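Side-chain contacts in IPT/TIG domain-containing protein (Bacteroides thetaiotaomicron, PDB 3TC9), which is of no established function but, with an immunoglobulin-like domain joined to a six-bladed beta-propeller, probably serves as an auxiliary nutrient-binding protein: residues E22-E27 / R33-G38; K47-I52 / G89-N94; E360-R365 / G383-N388; I364-P369 / T374-R379. All blocks are in the same frame, centred on the assembly; numbering follows the deposited sequence. Where two conformers were deposited one is given.

How the interactions relate
Two domains supply these four contacts. Interactions 1 and 2 belong to the immunoglobulin-like IPT/TIG domain and reach one sheet. Interaction 1 zips a hairpin whose F23, M34 and L36 are buried, whereas interaction 2 is a lone surface ion pair; M34 of the former packs on I52 of the latter, although their centres lie about 17 Å apart. Interactions 3 and 4 sit in the beta-propeller, share I364 and R365, and both use strand 363-367. Both are partly buried: I364, R365, T375 and A377 are buried in interaction 4, H362 in interaction 3. There a bulged hairpin (364-369 with 374-379) contrasts with a loop that meets the strand's start through a histidine face and one water.

Interaction 1: E22-E27 / R33-G38; sequences EFSPKE and RMLLYG. With EDO (1,2-ethanediol), chain S.
E22 and Y37 face each other in the antiparallel beta hairpin that opens the IPT/TIG domain, an immunoglobulin-like fold, and their side chains run side by side in the same direction. The carboxylate of E22 is turned only 20° from the plane of the tyrosine ring, and its OE2 comes 3.5 Å from Y37 CD2. With CG of E22 held between backbone N and carbonyl carbon (chi1 66°) and the rest of the chain extended, CG and carboxylate travel along the ring. S24 and L35 share this face of the sheet, where S24 OG approaches L35 CB.

On the other face F23, M34 and L36 are buried. Here F23 CB presses on L36 CD2 at 3.4 Å, while M34 crosses the phenyl ring obliquely in a Met-aromatic contact: its selenium lies 5.2 Å from the centroid of the F23 ring. The bend at the end of the selenomethionine chain (chi3 -77°) brings CE within 4.2 Å of F23 CD1. I80 of strand 80-85 touches both F23 and M34.

Between the two faces, the backbones are joined at Y37 N to E22 O (2.7 Å), and again by reciprocal bonds linking S24 and L35; the return bond from E22 N is weak. From the loop that follows, K26 folds back over F23, placing NZ 3.6 Å above the centre of the phenyl ring.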
loop_
_atom_site.group_PDB
_atom_site.type_symbol
_atom_site.label_atom_id
_atom_site.label_comp_id
_atom_site.label_asym_id
_atom_site.label_seq_id
_atom_site.Cartn_x
_atom_site.Cartn_y
_atom_site.Cartn_z
ATOM N N GLU B 22 -12.831 -34.609 -8.391
ATOM C CA GLU B 22 -11.893 -33.493 -8.505
ATOM C C GLU B 22 -12.447 -32.365 -9.370
ATOM O O GLU B 22 -13.445 -32.528 -10.082
ATOM C CB GLU B 22 -10.485 -33.930 -9.022
ATOM C CG GLU B 22 -10.392 -34.446 -10.452
ATOM C CD GLU B 22 -9.023 -34.968 -10.850
ATOM O OE1 GLU B 22 -8.413 -35.708 -10.044
ATOM O OE2 GLU B 22 -8.571 -34.654 -11.978
ATOM N N PHE B 23 -11.788 -31.221 -9.293
ATOM C CA PHE B 23 -12.143 -30.048 -10.078
ATOM C C PHE B 23 -10.887 -29.309 -10.513
ATOM O O PHE B 23 -9.857 -29.383 -9.850
ATOM C CB PHE B 23 -13.114 -29.111 -9.329
ATOM C CG PHE B 23 -12.601 -28.489 -8.055
ATOM C CD1 PHE B 23 -11.893 -27.297 -8.081
ATOM C CD2 PHE B 23 -12.844 -29.088 -6.823
ATOM C CE1 PHE B 23 -11.388 -26.741 -6.905
ATOM C CE2 PHE B 23 -12.367 -28.513 -5.646
ATOM C CZ PHE B 23 -11.630 -27.350 -5.698
ATOM N N SER B 24 -10.990 -28.564 -11.615
ATOM C CA SER B 24 -9.899 -27.747 -12.127
ATOM C C SER B 24 -10.458 -26.533 -12.899
ATOM O O SER B 24 -11.505 -26.660 -13.521
ATOM C CB SER B 24 -8.962 -28.574 -13.000
ATOM O OG SER B 24 -9.498 -28.835 -14.288
ATOM N N PRO B 25 -9.762 -25.363 -12.899
ATOM C CA PRO B 25 -8.541 -25.064 -12.135
ATOM C C PRO B 25 -8.871 -24.902 -10.655
ATOM O O PRO B 25 -10.040 -24.636 -10.298
ATOM C CB PRO B 25 -8.036 -23.766 -12.771
ATOM C CG PRO B 25 -9.291 -23.070 -13.237
ATOM C CD PRO B 25 -10.258 -24.174 -13.623
ATOM N N LYS B 26 -7.831 -25.063 -9.792
ATOM C CA LYS B 26 -7.972 -24.963 -8.341
ATOM C C LYS B 26 -8.114 -23.493 -7.903
ATOM O O LYS B 26 -8.607 -23.206 -6.814
ATOM C CB LYS B 26 -6.777 -25.632 -7.630
ATOM C CG LYS B 26 -6.707 -27.176 -7.776
ATOM C CD LYS B 26 -7.598 -27.919 -6.778
ATOM C CE LYS B 26 -7.770 -29.365 -7.156
ATOM N NZ LYS B 26 -9.058 -29.900 -6.645
ATOM N N GLU B 27 -7.713 -22.579 -8.783
ATOM C CA GLU B 27 -7.653 -21.136 -8.586
ATOM C C GLU B 27 -8.241 -20.386 -9.781
ATOM O O GLU B 27 -8.164 -20.858 -10.923
ATOM C CB GLU B 27 -6.168 -20.748 -8.422
ATOM C CG GLU B 27 -5.917 -19.625 -7.430
ATOM C CD GLU B 27 -4.557 -19.682 -6.759
ATOM O OE1 GLU B 27 -3.667 -18.892 -7.151
ATOM O OE2 GLU B 27 -4.376 -20.522 -5.845
ATOM N N ARG B 33 -13.985 -20.814 -16.069
ATOM C CA ARG B 33 -14.643 -22.013 -16.593
ATOM C C ARG B 33 -14.089 -23.192 -15.827
ATOM O O ARG B 33 -12.925 -23.542 -15.974
ATOM C CB ARG B 33 -14.434 -22.144 -18.122
ATOM C CG ARG B 33 -15.059 -23.392 -18.777
ATOM C CD ARG B 33 -14.742 -23.436 -20.270
ATOM N NE ARG B 33 -15.227 -24.648 -20.936
ATOM C CZ ARG B 33 -16.382 -24.742 -21.590
ATOM N NH1 ARG B 33 -17.203 -23.703 -21.658
ATOM N NH2 ARG B 33 -16.724 -25.877 -22.180
HETATM N N MSE B 34 -14.890 -23.743 -14.934
HETATM C CA MSE B 34 -14.453 -24.862 -14.107
HETATM C C MSE B 34 -14.854 -26.206 -14.730
HETATM O O MSE B 34 -15.906 -26.325 -15.323
HETATM C CB MSE B 34 -15.036 -24.720 -12.687
HETATM C CG MSE B 34 -14.653 -25.852 -11.748
HETATM SE SE MSE B 34 -15.617 -25.740 -10.087
HETATM C CE MSE B 34 -14.556 -24.275 -9.244
ATOM N N LEU B 35 -14.009 -27.203 -14.555
ATOM C CA LEU B 35 -14.242 -28.573 -14.989
ATOM C C LEU B 35 -14.353 -29.476 -13.755
ATOM O O LEU B 35 -13.379 -29.619 -13.012
ATOM C CB LEU B 35 -13.097 -29.043 -15.925
ATOM C CG LEU B 35 -12.973 -30.553 -16.244
ATOM C CD1 LEU B 35 -14.253 -31.121 -16.831
ATOM C CD2 LEU B 35 -11.782 -30.798 -17.193
ATOM N N LEU B 36 -15.542 -30.064 -13.533
ATOM C CA LEU B 36 -15.756 -30.998 -12.432
ATOM C C LEU B 36 -15.684 -32.437 -12.910
ATOM O O LEU B 36 -16.339 -32.787 -13.887
ATOM C CB LEU B 36 -17.129 -30.792 -11.770
ATOM C CG LEU B 36 -17.348 -29.661 -10.779
ATOM C CD1 LEU B 36 -18.790 -29.747 -10.226
ATOM C CD2 LEU B 36 -16.427 -29.766 -9.601
ATOM N N TYR B 37 -14.965 -33.276 -12.189
ATOM C CA TYR B 37 -14.927 -34.708 -12.441
ATOM C C TYR B 37 -15.706 -35.408 -11.344
ATOM O O TYR B 37 -15.755 -34.936 -10.210
ATOM C CB TYR B 37 -13.486 -35.249 -12.503
ATOM C CG TYR B 37 -12.774 -35.067 -13.822
ATOM C CD1 TYR B 37 -13.466 -34.686 -14.966
ATOM C CD2 TYR B 37 -11.401 -35.266 -13.927
ATOM C CE1 TYR B 37 -12.799 -34.446 -16.171
ATOM C CE2 TYR B 37 -10.734 -35.090 -15.142
ATOM C CZ TYR B 37 -11.439 -34.677 -16.262
ATOM O OH TYR B 37 -10.808 -34.498 -17.467
ATOM N N GLY B 38 -16.298 -36.533 -11.670
ATOM C CA GLY B 38 -17.030 -37.295 -10.679
ATOM C C GLY B 38 -17.766 -38.468 -11.262
ATOM O O GLY B 38 -17.330 -39.070 -12.246
HETATM C C1 EDO S . -4.722 -24.522 -11.551
HETATM O O1 EDO S . -4.653 -23.441 -10.592
HETATM C C2 EDO S . -4.737 -25.883 -10.857
HETATM O O2 EDO S . -5.643 -26.790 -11.504
HETATM O O HOH W 1 -10.703 -31.792 -13.581
#

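Interaction 2: K47-I52 / G89-N94; sequences KIKVTI and GEEIAN
K49 and E91 meet through a single salt bridge, the one place where the segments 47-52 and 89-94 touch. K49 NZ donates to E91 OE2 over 2.7 Å, a close, charge-assisted bond. The carboxylate receives it on the anti lone pair of OE2, the one directed away from OE1, and the lysine CE follows to 3.3 Å from E91 OE2. The two chains cross at a slant. K49 leaves its strand with CG opposite the backbone N (chi1 176°) and then bends at chi3 (91°), a turn that swings the ammonium group across to the glutamate; E91, by contrast, is extended beyond CG and arrives from its own strand.

Away from this polar grip the contact is loose. Only 82 Å² is buried between the segments, the nearest alpha carbons, K49 CA and E91 CA, are 8.6 Å apart, and no backbone bond spans them. E91 is exposed and K49 partly so, and solvent would be expected to weaken the pull of the charges. The reason for the gap is strand 80-85, which runs between the two: it pairs with strand 48-52 through K49 and S83, and both K49 and E91 pack on L85. The bridge therefore spans an intervening strand, reaching from strand 48-52 to the outermost strand 91-96, a cross-strand ion pair on the surface of an immunoglobulin-like IPT/TIG sheet.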
loop_
_atom_site.group_PDB
_atom_site.type_symbol
_atom_site.label_atom_id
_atom_site.label_comp_id
_atom_site.label_asym_id
_atom_site.label_seq_id
_atom_site.Cartn_x
_atom_site.Cartn_y
_atom_site.Cartn_z
ATOM N N LYS B 47 -31.032 -30.442 -14.868
ATOM C CA LYS B 47 -31.250 -31.149 -13.611
ATOM C C LYS B 47 -30.014 -31.140 -12.733
ATOM O O LYS B 47 -29.970 -31.868 -11.755
ATOM C CB LYS B 47 -31.724 -32.573 -13.894
ATOM C CG LYS B 47 -33.109 -32.604 -14.503
ATOM C CD LYS B 47 -33.420 -33.980 -14.969
ATOM C CE LYS B 47 -34.897 -34.181 -15.047
ATOM N NZ LYS B 47 -35.235 -35.559 -15.508
ATOM N N ILE B 48 -29.036 -30.310 -13.055
ATOM C CA ILE B 48 -27.798 -30.171 -12.267
ATOM C C ILE B 48 -27.746 -28.776 -11.660
ATOM O O ILE B 48 -27.899 -27.787 -12.372
ATOM C CB ILE B 48 -26.492 -30.484 -13.042
ATOM C CG1 ILE B 48 -26.617 -31.798 -13.872
ATOM C CG2 ILE B 48 -25.299 -30.537 -12.079
ATOM C CD1 ILE B 48 -25.438 -32.069 -14.793
ATOM N N LYS B 49 -27.519 -28.713 -10.342
ATOM C CA LYS B 49 -27.361 -27.449 -9.623
ATOM C C LYS B 49 -26.000 -27.430 -8.942
ATOM O O LYS B 49 -25.744 -28.251 -8.056
ATOM C CB LYS B 49 -28.493 -27.230 -8.599
ATOM C CG LYS B 49 -28.327 -25.970 -7.757
ATOM C CD LYS B 49 -29.592 -25.593 -6.999
ATOM C CE LYS B 49 -29.663 -26.206 -5.612
ATOM N NZ LYS B 49 -31.077 -26.296 -5.142
ATOM N N VAL B 50 -25.128 -26.495 -9.361
ATOM C CA VAL B 50 -23.831 -26.308 -8.703
ATOM C C VAL B 50 -23.876 -24.967 -7.924
ATOM O O VAL B 50 -24.334 -23.957 -8.436
ATOM C CB VAL B 50 -22.645 -26.401 -9.701
ATOM C CG1 VAL B 50 -21.303 -26.137 -9.009
ATOM C CG2 VAL B 50 -22.633 -27.762 -10.401
ATOM N N THR B 51 -23.430 -24.992 -6.687
ATOM C CA THR B 51 -23.319 -23.855 -5.775
ATOM C C THR B 51 -21.851 -23.702 -5.402
ATOM O O THR B 51 -21.277 -24.673 -4.916
ATOM C CB THR B 51 -24.190 -24.073 -4.513
ATOM O OG1 THR B 51 -25.441 -24.706 -4.838
ATOM C CG2 THR B 51 -24.431 -22.789 -3.746
ATOM N N ILE B 52 -21.234 -22.534 -5.660
ATOM C CA ILE B 52 -19.816 -22.255 -5.302
ATOM C C ILE B 52 -19.838 -21.035 -4.357
ATOM O O ILE B 52 -20.364 -19.990 -4.724
ATOM C CB ILE B 52 -18.879 -22.038 -6.546
ATOM C CG1 ILE B 52 -18.962 -23.215 -7.550
ATOM C CG2 ILE B 52 -17.410 -21.811 -6.096
ATOM C CD1 ILE B 52 -18.202 -23.002 -8.896
ATOM N N GLY B 89 -37.523 -29.300 -9.974
ATOM C CA GLY B 89 -36.403 -28.554 -9.410
ATOM C C GLY B 89 -36.052 -28.893 -7.970
ATOM O O GLY B 89 -35.255 -28.182 -7.353
ATOM N N GLU B 90 -36.620 -29.975 -7.399
ATOM C CA GLU B 90 -36.269 -30.348 -6.024
ATOM C C GLU B 90 -35.024 -31.237 -6.037
ATOM O O GLU B 90 -34.849 -32.038 -6.950
ATOM C CB GLU B 90 -37.399 -31.053 -5.270
ATOM C CG GLU B 90 -38.798 -30.520 -5.515
ATOM C CD GLU B 90 -39.899 -31.488 -5.120
ATOM O OE1 GLU B 90 -40.217 -31.528 -3.915
ATOM O OE2 GLU B 90 -40.481 -32.158 -6.006
ATOM N N GLU B 91 -34.178 -31.095 -5.021
ATOM C CA GLU B 91 -32.945 -31.867 -4.845
ATOM C C GLU B 91 -33.263 -33.336 -4.555
ATOM O O GLU B 91 -34.040 -33.627 -3.650
ATOM C CB GLU B 91 -32.111 -31.265 -3.696
ATOM C CG GLU B 91 -31.597 -29.857 -3.998
ATOM C CD GLU B 91 -30.988 -29.081 -2.835
ATOM O OE1 GLU B 91 -30.846 -29.646 -1.729
ATOM O OE2 GLU B 91 -30.716 -27.874 -3.011
ATOM N N ILE B 92 -32.695 -34.263 -5.352
ATOM C CA ILE B 92 -32.904 -35.692 -5.139
ATOM C C ILE B 92 -31.591 -36.393 -4.734
ATOM O O ILE B 92 -31.630 -37.518 -4.258
ATOM C CB ILE B 92 -33.614 -36.405 -6.331
ATOM C CG1 ILE B 92 -32.929 -36.126 -7.698
ATOM C CG2 ILE B 92 -35.113 -36.058 -6.302
ATOM C CD1 ILE B 92 -33.424 -36.965 -8.834
ATOM N N ALA B 93 -30.454 -35.744 -4.920
ATOM C CA ALA B 93 -29.130 -36.270 -4.576
ATOM C C ALA B 93 -28.209 -35.102 -4.362
ATOM O O ALA B 93 -28.287 -34.141 -5.098
ATOM C CB ALA B 93 -28.609 -37.190 -5.676
ATOM N N ASN B 94 -27.425 -35.147 -3.288
ATOM C CA ASN B 94 -26.509 -34.102 -2.878
ATOM C C ASN B 94 -25.069 -34.602 -2.642
ATOM O O ASN B 94 -24.855 -35.659 -2.027
ATOM C CB ASN B 94 -27.026 -33.481 -1.581
ATOM C CG ASN B 94 -28.196 -32.558 -1.762
ATOM O OD1 ASN B 94 -28.039 -31.348 -1.875
ATOM N ND2 ASN B 94 -29.398 -33.098 -1.716
#

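Interaction 3: E360-R365 / G383-N388; sequences ENHCIR and GTSGYN. With EDO (1,2-ethanediol), chain V.
The imidazole of H362 and the side chain of S385 make the closest side-chain contact, a CH-pi interaction. S385 CB sits over the centre of one ring face, 3.5 Å from the centroid of the H362 imidazole and 6° off the ring normal. The ring is brought beneath it by a first torsion that sets CG anti to the carbonyl carbon (chi1 -52°). T384 is less intimate: its CB comes obliquely to H362 CD2 at 4.1 Å. At ND1 the H362 ring is hydrogen-bonded to the backbone N of H400, which helps to fix its rotation.

H362 stands at a G1 beta bulge, where it and C363 both face D358, just ahead of strand 363-367 in a blade of the six-bladed beta-propeller; S385 belongs to the long loop that leads from strand 372-376 to strand 390-391, a strand of another blade.

The polar link between the segments is made by one water. It donates to the carbonyl of H362, 2.5 Å from O, and to that of T384, 2.6 Å from O. At the neighbouring N361, OD1 accepts from O1 of an ethanediol (2.8 Å), probably derived from the crystallisation liquor, which is also hydrogen-bonded to H332 ND1 and D320 OD1.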
loop_
_atom_site.group_PDB
_atom_site.type_symbol
_atom_site.label_atom_id
_atom_site.label_comp_id
_atom_site.label_asym_id
_atom_site.label_seq_id
_atom_site.Cartn_x
_atom_site.Cartn_y
_atom_site.Cartn_z
ATOM N N GLU B 360 -12.875 11.787 -25.509
ATOM C CA GLU B 360 -13.385 11.353 -26.815
ATOM C C GLU B 360 -12.925 9.958 -27.208
ATOM O O GLU B 360 -13.322 9.460 -28.264
ATOM C CB GLU B 360 -13.065 12.356 -27.930
ATOM C CG GLU B 360 -13.689 13.738 -27.764
ATOM C CD GLU B 360 -15.201 13.820 -27.698
ATOM O OE1 GLU B 360 -15.897 12.978 -28.315
ATOM O OE2 GLU B 360 -15.689 14.761 -27.035
ATOM N N ASN B 361 -12.128 9.321 -26.354
ATOM C CA ASN B 361 -11.699 7.946 -26.504
ATOM C C ASN B 361 -12.526 7.067 -25.569
ATOM O O ASN B 361 -12.397 5.831 -25.610
ATOM C CB ASN B 361 -10.202 7.817 -26.241
ATOM C CG ASN B 361 -9.369 8.205 -27.440
ATOM O OD1 ASN B 361 -9.775 8.065 -28.592
ATOM N ND2 ASN B 361 -8.175 8.687 -27.193
ATOM N N HIS B 362 -13.390 7.719 -24.736
ATOM C CA HIS B 362 -14.335 7.107 -23.763
ATOM C C HIS B 362 -13.654 6.100 -22.821
ATOM O O HIS B 362 -14.172 5.005 -22.573
ATOM C CB HIS B 362 -15.513 6.444 -24.497
ATOM C CG HIS B 362 -16.156 7.372 -25.469
ATOM N ND1 HIS B 362 -17.021 8.351 -25.051
ATOM C CD2 HIS B 362 -15.984 7.482 -26.806
ATOM C CE1 HIS B 362 -17.379 9.007 -26.142
ATOM N NE2 HIS B 362 -16.781 8.513 -27.220
ATOM N N CYS B 363 -12.513 6.484 -22.275
ATOM C CA CYS B 363 -11.768 5.579 -21.393
ATOM C C CYS B 363 -10.928 6.347 -20.362
ATOM O O CYS B 363 -10.882 7.586 -20.368
ATOM C CB CYS B 363 -10.897 4.633 -22.222
ATOM S SG CYS B 363 -9.654 5.467 -23.218
ATOM N N ILE B 364 -10.330 5.589 -19.440
ATOM C CA ILE B 364 -9.431 6.092 -18.409
ATOM C C ILE B 364 -8.045 5.645 -18.803
ATOM O O ILE B 364 -7.827 4.454 -19.074
ATOM C CB ILE B 364 -9.795 5.641 -16.954
ATOM C CG1 ILE B 364 -11.290 5.821 -16.587
ATOM C CG2 ILE B 364 -8.867 6.305 -15.920
ATOM C CD1 ILE B 364 -11.904 7.305 -16.728
ATOM N N ARG B 365 -7.113 6.590 -18.842
ATOM C CA ARG B 365 -5.725 6.307 -19.203
ATOM C C ARG B 365 -4.833 6.422 -17.984
ATOM O O ARG B 365 -5.239 6.994 -16.984
ATOM C CB ARG B 365 -5.238 7.259 -20.318
ATOM C CG ARG B 365 -6.221 7.470 -21.479
ATOM C CD ARG B 365 -6.340 6.338 -22.480
ATOM N NE ARG B 365 -5.075 5.977 -23.122
ATOM C CZ ARG B 365 -4.584 6.530 -24.222
ATOM N NH1 ARG B 365 -5.233 7.514 -24.824
ATOM N NH2 ARG B 365 -3.440 6.107 -24.727
ATOM N N GLY B 383 -16.796 -1.992 -28.422
ATOM C CA GLY B 383 -17.185 -0.621 -28.725
ATOM C C GLY B 383 -16.360 0.423 -28.021
ATOM O O GLY B 383 -15.380 0.106 -27.353
ATOM N N THR B 384 -16.723 1.679 -28.220
ATOM C CA THR B 384 -16.041 2.805 -27.590
ATOM C C THR B 384 -17.022 3.415 -26.615
ATOM O O THR B 384 -16.996 3.074 -25.435
ATOM C CB THR B 384 -15.463 3.806 -28.623
ATOM O OG1 THR B 384 -16.509 4.254 -29.489
ATOM C CG2 THR B 384 -14.338 3.199 -29.457
ATOM N N SER B 385 -17.897 4.302 -27.092
ATOM C CA SER B 385 -18.882 4.935 -26.227
ATOM C C SER B 385 -20.039 3.980 -25.931
ATOM O O SER B 385 -20.408 3.151 -26.781
ATOM C CB SER B 385 -19.425 6.198 -26.877
ATOM O OG SER B 385 -19.989 5.887 -28.137
ATOM N N GLY B 386 -20.613 4.143 -24.754
ATOM C CA GLY B 386 -21.763 3.364 -24.329
ATOM C C GLY B 386 -21.938 3.421 -22.838
ATOM O O GLY B 386 -21.363 4.282 -22.162
ATOM N N TYR B 387 -22.755 2.505 -22.320
ATOM C CA TYR B 387 -23.007 2.404 -20.886
ATOM C C TYR B 387 -23.026 0.931 -20.513
ATOM O O TYR B 387 -24.004 0.227 -20.767
ATOM C CB TYR B 387 -24.302 3.143 -20.478
ATOM C CG TYR B 387 -24.662 2.925 -19.026
ATOM C CD1 TYR B 387 -23.783 3.282 -18.010
ATOM C CD2 TYR B 387 -25.875 2.327 -18.669
ATOM C CE1 TYR B 387 -24.087 3.039 -16.672
ATOM C CE2 TYR B 387 -26.196 2.090 -17.332
ATOM C CZ TYR B 387 -25.294 2.444 -16.336
ATOM O OH TYR B 387 -25.585 2.222 -15.008
ATOM N N ASN B 388 -21.896 0.454 -19.983
ATOM C CA ASN B 388 -21.708 -0.927 -19.580
ATOM C C ASN B 388 -20.831 -1.015 -18.362
ATOM O O ASN B 388 -19.782 -0.376 -18.316
ATOM C CB ASN B 388 -21.104 -1.739 -20.716
ATOM C CG ASN B 388 -22.071 -2.022 -21.835
ATOM O OD1 ASN B 388 -22.079 -1.331 -22.837
ATOM N ND2 ASN B 388 -22.931 -3.036 -21.684
HETATM C C1 EDO V . -10.438 8.985 -32.063
HETATM O O1 EDO V . -9.615 9.456 -30.985
HETATM C C2 EDO V . -9.760 7.809 -32.762
HETATM O O2 EDO V . -8.816 8.293 -33.723
HETATM O O HOH W 2 -15.798 3.171 -23.183
#

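Interaction 4: I364-P369 / T374-R379; sequences IRILTP and TTFAGR
A classic beta bulge interrupts this antiparallel hairpin of a propeller blade: F376 and A377 both face I364. I364 O receives F376 N at 2.7 Å and, weakly, A377 N, while I364 N donates to A377 O at 2.9 Å. Past the bulge the pairing is regular, I366 and T374 exchanging reciprocal backbone bonds.

On the face carrying I364, I366 and T374, I366 slants across the neighbouring side chains. Its CG1 and CD1 both come within 3.8 Å of F376 CB, and I366 CB lies 3.7 Å from T374 OG1. Setting CG anti to the backbone N (chi1 -179°) carries the phenylalanine ring out past I364, with F376 CD2 4.2 Å from I364 CG2. Beyond Y355, F376 reaches from this blade of the six-bladed beta-propeller to F413 and I426 of the neighbouring sheet.

On the reverse face R365 crosses T375. Bends at chi2 and chi3 fold the arginine back, putting R365 NE 3.2 Å from T375 OG1, with T374 O near the guanidinium plane at its edge. D358 and D323 form salt bridges with R365, and the hydroxyl of T375 is hydrogen-bonded to both D323 OD1 and W321 NE1.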
loop_
_atom_site.group_PDB
_atom_site.type_symbol
_atom_site.label_atom_id
_atom_site.label_comp_id
_atom_site.label_asym_id
_atom_site.label_seq_id
_atom_site.Cartn_x
_atom_site.Cartn_y
_atom_site.Cartn_z
ATOM N N ILE B 364 -10.330 5.589 -19.440
ATOM C CA ILE B 364 -9.431 6.092 -18.409
ATOM C C ILE B 364 -8.045 5.645 -18.803
ATOM O O ILE B 364 -7.827 4.454 -19.074
ATOM C CB ILE B 364 -9.795 5.641 -16.954
ATOM C CG1 ILE B 364 -11.290 5.821 -16.587
ATOM C CG2 ILE B 364 -8.867 6.305 -15.920
ATOM C CD1 ILE B 364 -11.904 7.305 -16.728
ATOM N N ARG B 365 -7.113 6.590 -18.842
ATOM C CA ARG B 365 -5.725 6.307 -19.203
ATOM C C ARG B 365 -4.833 6.422 -17.984
ATOM O O ARG B 365 -5.239 6.994 -16.984
ATOM C CB ARG B 365 -5.238 7.259 -20.318
ATOM C CG ARG B 365 -6.221 7.470 -21.479
ATOM C CD ARG B 365 -6.340 6.338 -22.480
ATOM N NE ARG B 365 -5.075 5.977 -23.122
ATOM C CZ ARG B 365 -4.584 6.530 -24.222
ATOM N NH1 ARG B 365 -5.233 7.514 -24.824
ATOM N NH2 ARG B 365 -3.440 6.107 -24.727
ATOM N N ILE B 366 -3.646 5.817 -18.040
ATOM C CA ILE B 366 -2.637 5.926 -16.996
ATOM C C ILE B 366 -1.357 6.475 -17.611
ATOM O O ILE B 366 -0.874 5.913 -18.572
ATOM C CB ILE B 366 -2.327 4.588 -16.231
ATOM C CG1 ILE B 366 -3.610 3.797 -15.840
ATOM C CG2 ILE B 366 -1.392 4.840 -15.032
ATOM C CD1 ILE B 366 -3.335 2.391 -15.521
ATOM N N LEU B 367 -0.806 7.544 -17.027
ATOM C CA LEU B 367 0.479 8.144 -17.370
ATOM C C LEU B 367 1.439 7.884 -16.215
ATOM O O LEU B 367 1.235 8.413 -15.101
ATOM C CB LEU B 367 0.361 9.652 -17.647
ATOM C CG LEU B 367 1.681 10.449 -17.777
ATOM C CD1 LEU B 367 2.543 9.957 -18.965
ATOM C CD2 LEU B 367 1.402 11.908 -17.907
ATOM N N THR B 368 2.462 7.040 -16.471
ATOM C CA THR B 368 3.481 6.720 -15.470
ATOM C C THR B 368 4.518 7.837 -15.407
ATOM O O THR B 368 4.701 8.553 -16.386
ATOM C CB THR B 368 4.198 5.383 -15.772
ATOM O OG1 THR B 368 5.147 5.603 -16.810
ATOM C CG2 THR B 368 3.247 4.241 -16.064
ATOM N N PRO B 369 5.265 7.952 -14.301
ATOM C CA PRO B 369 6.283 9.017 -14.205
ATOM C C PRO B 369 7.360 8.998 -15.318
ATOM O O PRO B 369 7.953 10.059 -15.605
ATOM C CB PRO B 369 6.919 8.755 -12.848
ATOM C CG PRO B 369 5.873 8.049 -12.068
ATOM C CD PRO B 369 5.140 7.200 -13.034
ATOM N N THR B 374 -0.973 3.948 -20.870
ATOM C CA THR B 374 -1.748 2.715 -21.051
ATOM C C THR B 374 -3.234 3.042 -20.835
ATOM O O THR B 374 -3.554 4.168 -20.464
ATOM C CB THR B 374 -1.261 1.588 -20.125
ATOM O OG1 THR B 374 -1.341 2.055 -18.793
ATOM C CG2 THR B 374 0.180 1.111 -20.439
ATOM N N THR B 375 -4.141 2.065 -21.068
ATOM C CA THR B 375 -5.566 2.260 -20.863
ATOM C C THR B 375 -5.984 1.430 -19.674
ATOM O O THR B 375 -5.699 0.233 -19.607
ATOM C CB THR B 375 -6.333 1.945 -22.136
ATOM O OG1 THR B 375 -5.866 2.854 -23.121
ATOM C CG2 THR B 375 -7.889 2.046 -21.969
ATOM N N PHE B 376 -6.652 2.066 -18.727
ATOM C CA PHE B 376 -7.085 1.384 -17.527
ATOM C C PHE B 376 -8.458 0.765 -17.680
ATOM O O PHE B 376 -8.651 -0.399 -17.309
ATOM C CB PHE B 376 -7.072 2.382 -16.350
ATOM C CG PHE B 376 -7.479 1.840 -14.991
ATOM C CD1 PHE B 376 -6.806 0.761 -14.422
ATOM C CD2 PHE B 376 -8.473 2.466 -14.247
ATOM C CE1 PHE B 376 -7.136 0.309 -13.138
ATOM C CE2 PHE B 376 -8.796 2.022 -12.966
ATOM C CZ PHE B 376 -8.110 0.964 -12.407
ATOM N N ALA B 377 -9.434 1.545 -18.192
ATOM C CA ALA B 377 -10.825 1.094 -18.237
ATOM C C ALA B 377 -11.578 1.743 -19.340
ATOM O O ALA B 377 -11.305 2.883 -19.684
ATOM C CB ALA B 377 -11.520 1.405 -16.913
ATOM N N GLY B 378 -12.548 1.013 -19.874
ATOM C CA GLY B 378 -13.392 1.501 -20.955
ATOM C C GLY B 378 -13.090 0.786 -22.242
ATOM O O GLY B 378 -12.161 -0.030 -22.307
ATOM N N ARG B 379 -13.898 1.105 -23.282
ATOM C CA ARG B 379 -13.800 0.556 -24.627
ATOM C C ARG B 379 -14.048 -0.973 -24.641
ATOM O O ARG B 379 -13.606 -1.656 -25.545
ATOM C CB ARG B 379 -12.449 0.925 -25.304
ATOM C CG ARG B 379 -12.161 2.417 -25.289
ATOM C CD ARG B 379 -10.795 2.740 -25.829
ATOM N NE ARG B 379 -10.689 2.501 -27.275
ATOM C CZ ARG B 379 -10.969 3.401 -28.209
ATOM N NH1 ARG B 379 -11.409 4.604 -27.869
ATOM N NH2 ARG B 379 -10.811 3.106 -29.490
#